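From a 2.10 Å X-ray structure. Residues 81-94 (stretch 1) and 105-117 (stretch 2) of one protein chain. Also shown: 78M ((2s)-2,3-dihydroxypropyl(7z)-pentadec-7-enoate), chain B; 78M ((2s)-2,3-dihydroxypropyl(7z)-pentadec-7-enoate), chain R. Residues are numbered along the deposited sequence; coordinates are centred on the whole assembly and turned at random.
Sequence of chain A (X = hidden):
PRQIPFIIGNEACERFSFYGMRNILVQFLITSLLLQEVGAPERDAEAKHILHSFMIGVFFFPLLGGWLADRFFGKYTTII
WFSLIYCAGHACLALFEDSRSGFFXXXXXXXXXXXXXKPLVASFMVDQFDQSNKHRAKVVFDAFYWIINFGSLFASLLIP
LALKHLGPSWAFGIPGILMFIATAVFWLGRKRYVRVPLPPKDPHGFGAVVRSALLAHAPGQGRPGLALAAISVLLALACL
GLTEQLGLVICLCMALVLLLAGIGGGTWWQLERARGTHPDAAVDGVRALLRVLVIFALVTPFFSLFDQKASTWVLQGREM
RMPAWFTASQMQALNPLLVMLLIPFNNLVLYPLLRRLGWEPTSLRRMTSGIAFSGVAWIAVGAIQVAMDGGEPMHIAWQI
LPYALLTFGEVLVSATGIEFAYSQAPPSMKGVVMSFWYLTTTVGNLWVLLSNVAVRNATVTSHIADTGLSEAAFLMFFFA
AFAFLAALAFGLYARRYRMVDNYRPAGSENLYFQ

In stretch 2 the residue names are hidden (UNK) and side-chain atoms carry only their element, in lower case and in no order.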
# COMPACT_ATOMS: atom_id res chain seq x y z
N TRP A 81 -12.17 -9.42 16.18
CA TRP A 81 -13.37 -8.80 15.61
C TRP A 81 -13.18 -8.35 14.18
O TRP A 81 -14.09 -8.56 13.38
CB TRP A 81 -13.90 -7.69 16.52
CG TRP A 81 -14.66 -8.26 17.68
CD1 TRP A 81 -14.24 -8.32 18.98
CD2 TRP A 81 -15.89 -9.00 17.62
NE1 TRP A 81 -15.17 -8.98 19.75
CE2 TRP A 81 -16.20 -9.41 18.94
CE3 TRP A 81 -16.78 -9.34 16.59
CZ2 TRP A 81 -17.37 -10.12 19.25
CZ3 TRP A 81 -17.94 -10.05 16.89
CH2 TRP A 81 -18.22 -10.43 18.21
N PHE A 82 -12.02 -7.78 13.83
CA PHE A 82 -11.75 -7.42 12.44
C PHE A 82 -11.64 -8.68 11.58
O PHE A 82 -12.11 -8.67 10.45
CB PHE A 82 -10.49 -6.56 12.32
CG PHE A 82 -10.74 -5.08 12.47
CD1 PHE A 82 -11.25 -4.33 11.42
CD2 PHE A 82 -10.47 -4.44 13.67
CE1 PHE A 82 -11.47 -2.96 11.55
CE2 PHE A 82 -10.68 -3.06 13.80
CZ PHE A 82 -11.18 -2.33 12.74
N SER A 83 -11.04 -9.78 12.12
CA SER A 83 -10.90 -11.04 11.38
C SER A 83 -12.26 -11.69 11.10
O SER A 83 -12.42 -12.29 10.04
CB SER A 83 -9.98 -12.01 12.11
OG SER A 83 -8.66 -11.48 12.15
N LEU A 84 -13.22 -11.57 12.01
CA LEU A 84 -14.57 -12.12 11.82
C LEU A 84 -15.32 -11.31 10.75
O LEU A 84 -16.06 -11.89 9.95
CB LEU A 84 -15.35 -12.14 13.14
CG LEU A 84 -14.95 -13.17 14.19
CD1 LEU A 84 -15.55 -12.82 15.55
CD2 LEU A 84 -15.37 -14.58 13.78
N ILE A 85 -15.14 -9.98 10.73
CA ILE A 85 -15.74 -9.10 9.72
C ILE A 85 -15.15 -9.50 8.36
O ILE A 85 -15.87 -9.65 7.37
CB ILE A 85 -15.51 -7.59 10.07
CG1 ILE A 85 -16.41 -7.18 11.29
CG2 ILE A 85 -15.81 -6.69 8.86
CD1 ILE A 85 -16.08 -5.84 11.98
N TYR A 86 -13.83 -9.74 8.34
CA TYR A 86 -13.01 -10.14 7.22
C TYR A 86 -13.61 -11.44 6.63
O TYR A 86 -13.83 -11.51 5.41
CB TYR A 86 -11.58 -10.33 7.75
CG TYR A 86 -10.41 -10.30 6.80
CD1 TYR A 86 -10.58 -10.59 5.44
CD2 TYR A 86 -9.12 -10.11 7.27
CE1 TYR A 86 -9.48 -10.69 4.59
CE2 TYR A 86 -8.01 -10.24 6.43
CZ TYR A 86 -8.20 -10.50 5.09
OH TYR A 86 -7.10 -10.59 4.28
N CYS A 87 -13.90 -12.44 7.50
CA CYS A 87 -14.54 -13.72 7.16
C CYS A 87 -15.93 -13.47 6.55
O CYS A 87 -16.26 -14.08 5.54
CB CYS A 87 -14.65 -14.61 8.40
SG CYS A 87 -13.09 -15.37 8.91
N ALA A 88 -16.73 -12.58 7.16
CA ALA A 88 -18.07 -12.21 6.69
C ALA A 88 -18.03 -11.62 5.26
O ALA A 88 -18.92 -11.90 4.47
CB ALA A 88 -18.72 -11.24 7.65
N GLY A 89 -16.96 -10.88 4.95
CA GLY A 89 -16.72 -10.31 3.63
C GLY A 89 -16.48 -11.39 2.59
O GLY A 89 -17.07 -11.35 1.50
N HIS A 90 -15.63 -12.38 2.95
CA HIS A 90 -15.35 -13.54 2.10
C HIS A 90 -16.63 -14.34 1.85
O HIS A 90 -16.85 -14.74 0.71
CB HIS A 90 -14.27 -14.43 2.69
CG HIS A 90 -12.89 -13.97 2.38
ND1 HIS A 90 -12.36 -14.09 1.11
CD2 HIS A 90 -11.94 -13.46 3.21
CE1 HIS A 90 -11.13 -13.61 1.19
NE2 HIS A 90 -10.84 -13.22 2.44
N ALA A 91 -17.48 -14.51 2.87
CA ALA A 91 -18.79 -15.19 2.78
C ALA A 91 -19.75 -14.39 1.87
O ALA A 91 -20.60 -14.99 1.20
CB ALA A 91 -19.41 -15.33 4.16
N CYS A 92 -19.62 -13.05 1.84
CA CYS A 92 -20.44 -12.23 0.97
C CYS A 92 -20.07 -12.46 -0.49
O CYS A 92 -20.98 -12.55 -1.32
CB CYS A 92 -20.37 -10.76 1.35
SG CYS A 92 -21.35 -10.32 2.80
N LEU A 93 -18.77 -12.66 -0.79
CA LEU A 93 -18.35 -12.94 -2.15
C LEU A 93 -18.94 -14.28 -2.68
O LEU A 93 -19.08 -14.43 -3.90
CB LEU A 93 -16.83 -12.87 -2.35
CG LEU A 93 -16.04 -11.64 -1.85
CD1 LEU A 93 -14.60 -11.77 -2.23
CD2 LEU A 93 -16.60 -10.31 -2.38
N ALA A 94 -19.36 -15.19 -1.76
CA ALA A 94 -20.00 -16.50 -2.03
C ALA A 94 -21.51 -16.36 -2.16
O ALA A 94 -22.08 -16.73 -3.18
CB ALA A 94 -19.66 -17.49 -0.92
N UNK A 105 -20.40 -5.16 -0.98
CA UNK A 105 -20.46 -5.13 0.48
C UNK A 105 -19.34 -6.08 0.99
O UNK A 105 -18.57 -5.69 1.87
c UNK A 105 -21.80 -5.85 2.53
c UNK A 105 -22.86 -4.34 0.80
c UNK A 105 -21.86 -5.49 1.04
N UNK A 106 -19.24 -7.25 0.38
CA UNK A 106 -18.20 -8.25 0.65
C UNK A 106 -16.80 -7.67 0.52
O UNK A 106 -16.03 -7.75 1.47
N UNK A 107 -16.51 -6.97 -0.61
CA UNK A 107 -15.21 -6.30 -0.79
C UNK A 107 -14.97 -5.24 0.26
O UNK A 107 -13.84 -5.10 0.70
c UNK A 107 -15.09 -5.75 -4.66
c UNK A 107 -13.81 -7.45 -3.39
c UNK A 107 -15.08 -5.65 -2.18
c UNK A 107 -15.04 -6.57 -3.39
N UNK A 108 -16.02 -4.48 0.62
CA UNK A 108 -15.96 -3.46 1.66
C UNK A 108 -15.60 -4.04 3.02
O UNK A 108 -14.74 -3.51 3.73
N UNK A 109 -16.22 -5.17 3.38
CA UNK A 109 -15.98 -5.88 4.64
C UNK A 109 -14.58 -6.49 4.68
O UNK A 109 -13.93 -6.47 5.73
c UNK A 109 -18.51 -6.42 5.09
c UNK A 109 -17.07 -6.94 4.86
c UNK A 109 -19.50 -7.58 5.17
c UNK A 109 -18.62 -5.51 6.34
N UNK A 110 -14.08 -7.00 3.52
CA UNK A 110 -12.72 -7.54 3.40
C UNK A 110 -11.73 -6.42 3.57
O UNK A 110 -10.80 -6.59 4.34
c UNK A 110 -13.25 -9.67 2.12
c UNK A 110 -12.49 -8.32 2.06
c UNK A 110 -10.98 -8.57 1.81
c UNK A 110 -13.41 -10.33 0.78
N UNK A 111 -11.95 -5.26 2.89
CA UNK A 111 -11.05 -4.10 2.99
C UNK A 111 -10.94 -3.64 4.46
O UNK A 111 -9.84 -3.39 4.95
c UNK A 111 -11.59 -2.96 2.14
N UNK A 112 -12.08 -3.54 5.13
CA UNK A 112 -12.19 -3.13 6.53
C UNK A 112 -11.48 -4.10 7.46
O UNK A 112 -10.71 -3.67 8.33
c UNK A 112 -13.67 -3.02 6.91
c UNK A 112 -13.98 -2.42 8.27
c UNK A 112 -14.46 -3.21 9.30
c UNK A 112 -14.83 -2.65 10.53
c UNK A 112 -14.69 -1.29 10.73
c UNK A 112 -13.88 -1.05 8.48
c UNK A 112 -14.23 -0.49 9.71
N UNK A 113 -11.74 -5.40 7.27
CA UNK A 113 -11.13 -6.43 8.10
C UNK A 113 -9.63 -6.53 7.94
O UNK A 113 -8.89 -6.55 8.93
N UNK A 114 -9.16 -6.60 6.67
CA UNK A 114 -7.75 -6.72 6.31
C UNK A 114 -7.00 -5.46 6.71
O UNK A 114 -5.88 -5.55 7.19
c UNK A 114 -7.59 -6.96 4.81
N UNK A 115 -7.64 -4.31 6.54
CA UNK A 115 -7.04 -3.05 6.93
C UNK A 115 -6.88 -2.91 8.43
O UNK A 115 -5.83 -2.49 8.91
N UNK A 116 -7.93 -3.27 9.17
CA UNK A 116 -7.91 -3.14 10.63
C UNK A 116 -6.87 -3.97 11.37
O UNK A 116 -6.29 -3.49 12.35
N UNK A 117 -6.60 -5.21 10.90
CA UNK A 117 -5.62 -6.10 11.56
C UNK A 117 -4.17 -5.80 11.17
O UNK A 117 -3.25 -6.20 11.88
c UNK A 117 -5.73 -7.93 9.76
c UNK A 117 -7.32 -7.98 11.78
c UNK A 117 -5.69 -9.43 9.39
c UNK A 117 -5.93 -7.60 11.27
O21 78M B . -11.43 -10.95 23.07
C20 78M B . -12.78 -10.64 23.36
C18 78M B . -13.68 -11.00 22.20
O19 78M B . -14.95 -10.35 22.35
C17 78M B . -13.89 -12.49 22.08
O2 78M B . -14.60 -12.69 20.84
C1 78M B . -14.73 -13.95 20.40
O1 78M B . -14.22 -14.91 20.92
C2 78M B . -15.62 -14.00 19.18
C3 78M B . -15.71 -15.36 18.49
C4 78M B . -14.44 -15.75 17.74
C5 78M B . -14.58 -17.00 16.89
C6 78M B . -13.25 -17.59 16.43
C7 78M B . -13.38 -18.56 15.29
C8 78M B . -13.65 -19.86 15.34
C9 78M B . -13.91 -20.72 16.55
C10 78M B . -14.11 -22.20 16.20
C11 78M B . -12.82 -22.98 15.97
C12 78M B . -12.98 -24.26 15.16
C13 78M B . -11.72 -25.12 15.10
C15 78M B . -11.25 -25.73 12.65
C14 78M B . -11.72 -26.20 14.02
O21 78M R . -11.42 6.40 10.86
C20 78M R . -12.80 6.25 11.17
C18 78M R . -13.51 5.46 10.10
O19 78M R . -13.70 6.26 8.93
C17 78M R . -14.82 4.87 10.58
O2 78M R . -15.23 4.02 9.48
C1 78M R . -16.38 3.34 9.60
O1 78M R . -16.94 3.12 10.64
C2 78M R . -16.90 2.94 8.25
C3 78M R . -16.82 1.45 7.96
C4 78M R . -18.10 0.93 7.34
C5 78M R . -17.96 -0.36 6.57
C6 78M R . -17.43 -0.20 5.14
C7 78M R . -17.70 -1.45 4.37
C8 78M R . -18.33 -1.58 3.21
C9 78M R . -18.88 -0.53 2.29
C10 78M R . -18.99 -1.12 0.88
C11 78M R . -19.91 -0.36 -0.06
C12 78M R . -20.58 -1.26 -1.08
C13 78M R . -21.56 -0.55 -1.99
C15 78M R . -23.29 -0.80 -3.82
C14 78M R . -22.52 -1.48 -2.71

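Position 105 carries three side-chain carbons, one bonded to the other two; this fork at the first atom marks V105. Position 106 has no side-chain atom. Its CA lies 3.4 Å from both G89 O and C92 CB, and a modelled CB would fall 2.9 Å from each of these atoms, so the residue is G106. At 107 four carbons fork at the second; L107 points its CA-to-CB bond away, yet its CD2 comes within 4.1 Å of L93 CD2. Position 108, again without side-chain atoms, touches nothing on stretch 1 but places its CA 3.4 Å from C8 of the chain R lipid; an ideal CB would clash there, at 2.1 Å, and the residue is G108.

Position 109 has four carbons forked at the second and sits among I85, A88, G89 and C92. This is L109, with CB 3.6 Å from G89 CA and CD1 4.1 Å from C92 SG. At 110 four carbons fork at the first, one arm being two carbons long, which identifies I110. Its CD1 lies over the face of the H90 ring, 3.9 Å from the centroid, and 3.5 Å from L93 CD1. The single carbon at 111 points away from stretch 1 and defines A111. Position 112 shows one carbon, then a six-carbon ring without oxygen: F112. Its CE2 approaches F82 CE1 at 3.5 Å and I85 CD1 at 3.7 Å.

Position 113 is bare, with CA 3.4 Å from F82 O; a CB would come 2.5 Å from Y86 CB, consistent with G113. One carbon at 114 identifies A114, whose CB packs over the Y86 ring, 3.6 Å from CZ. Position 115 has no side chain and no partner on stretch 1: G115. Position 116 is equally bare, and its CA lies over the F82 ring; an ideal CB would be 2.1 Å from F82 CD1, as befits G116. At 117 four carbons again fork at the first with one longer arm, giving I117, whose CG2 lies 3.5 Å from F82 CB.

The helices run nearly antiparallel, at 156°, and their axes approach to 7.2 Å. Glycines permit this closeness: G89 faces G106, their CA atoms 3.9 Å apart, while G113 and G116 make room for Y86 and F82. Around these backbone contacts, F82 and Y86 from one helix and L109 and I110 from the other fit into reciprocal holes. No hydrogen bond crosses the interface, which is held by apolar packing.

Stretch 2 (105-117) VGLGLIAFGAGGI
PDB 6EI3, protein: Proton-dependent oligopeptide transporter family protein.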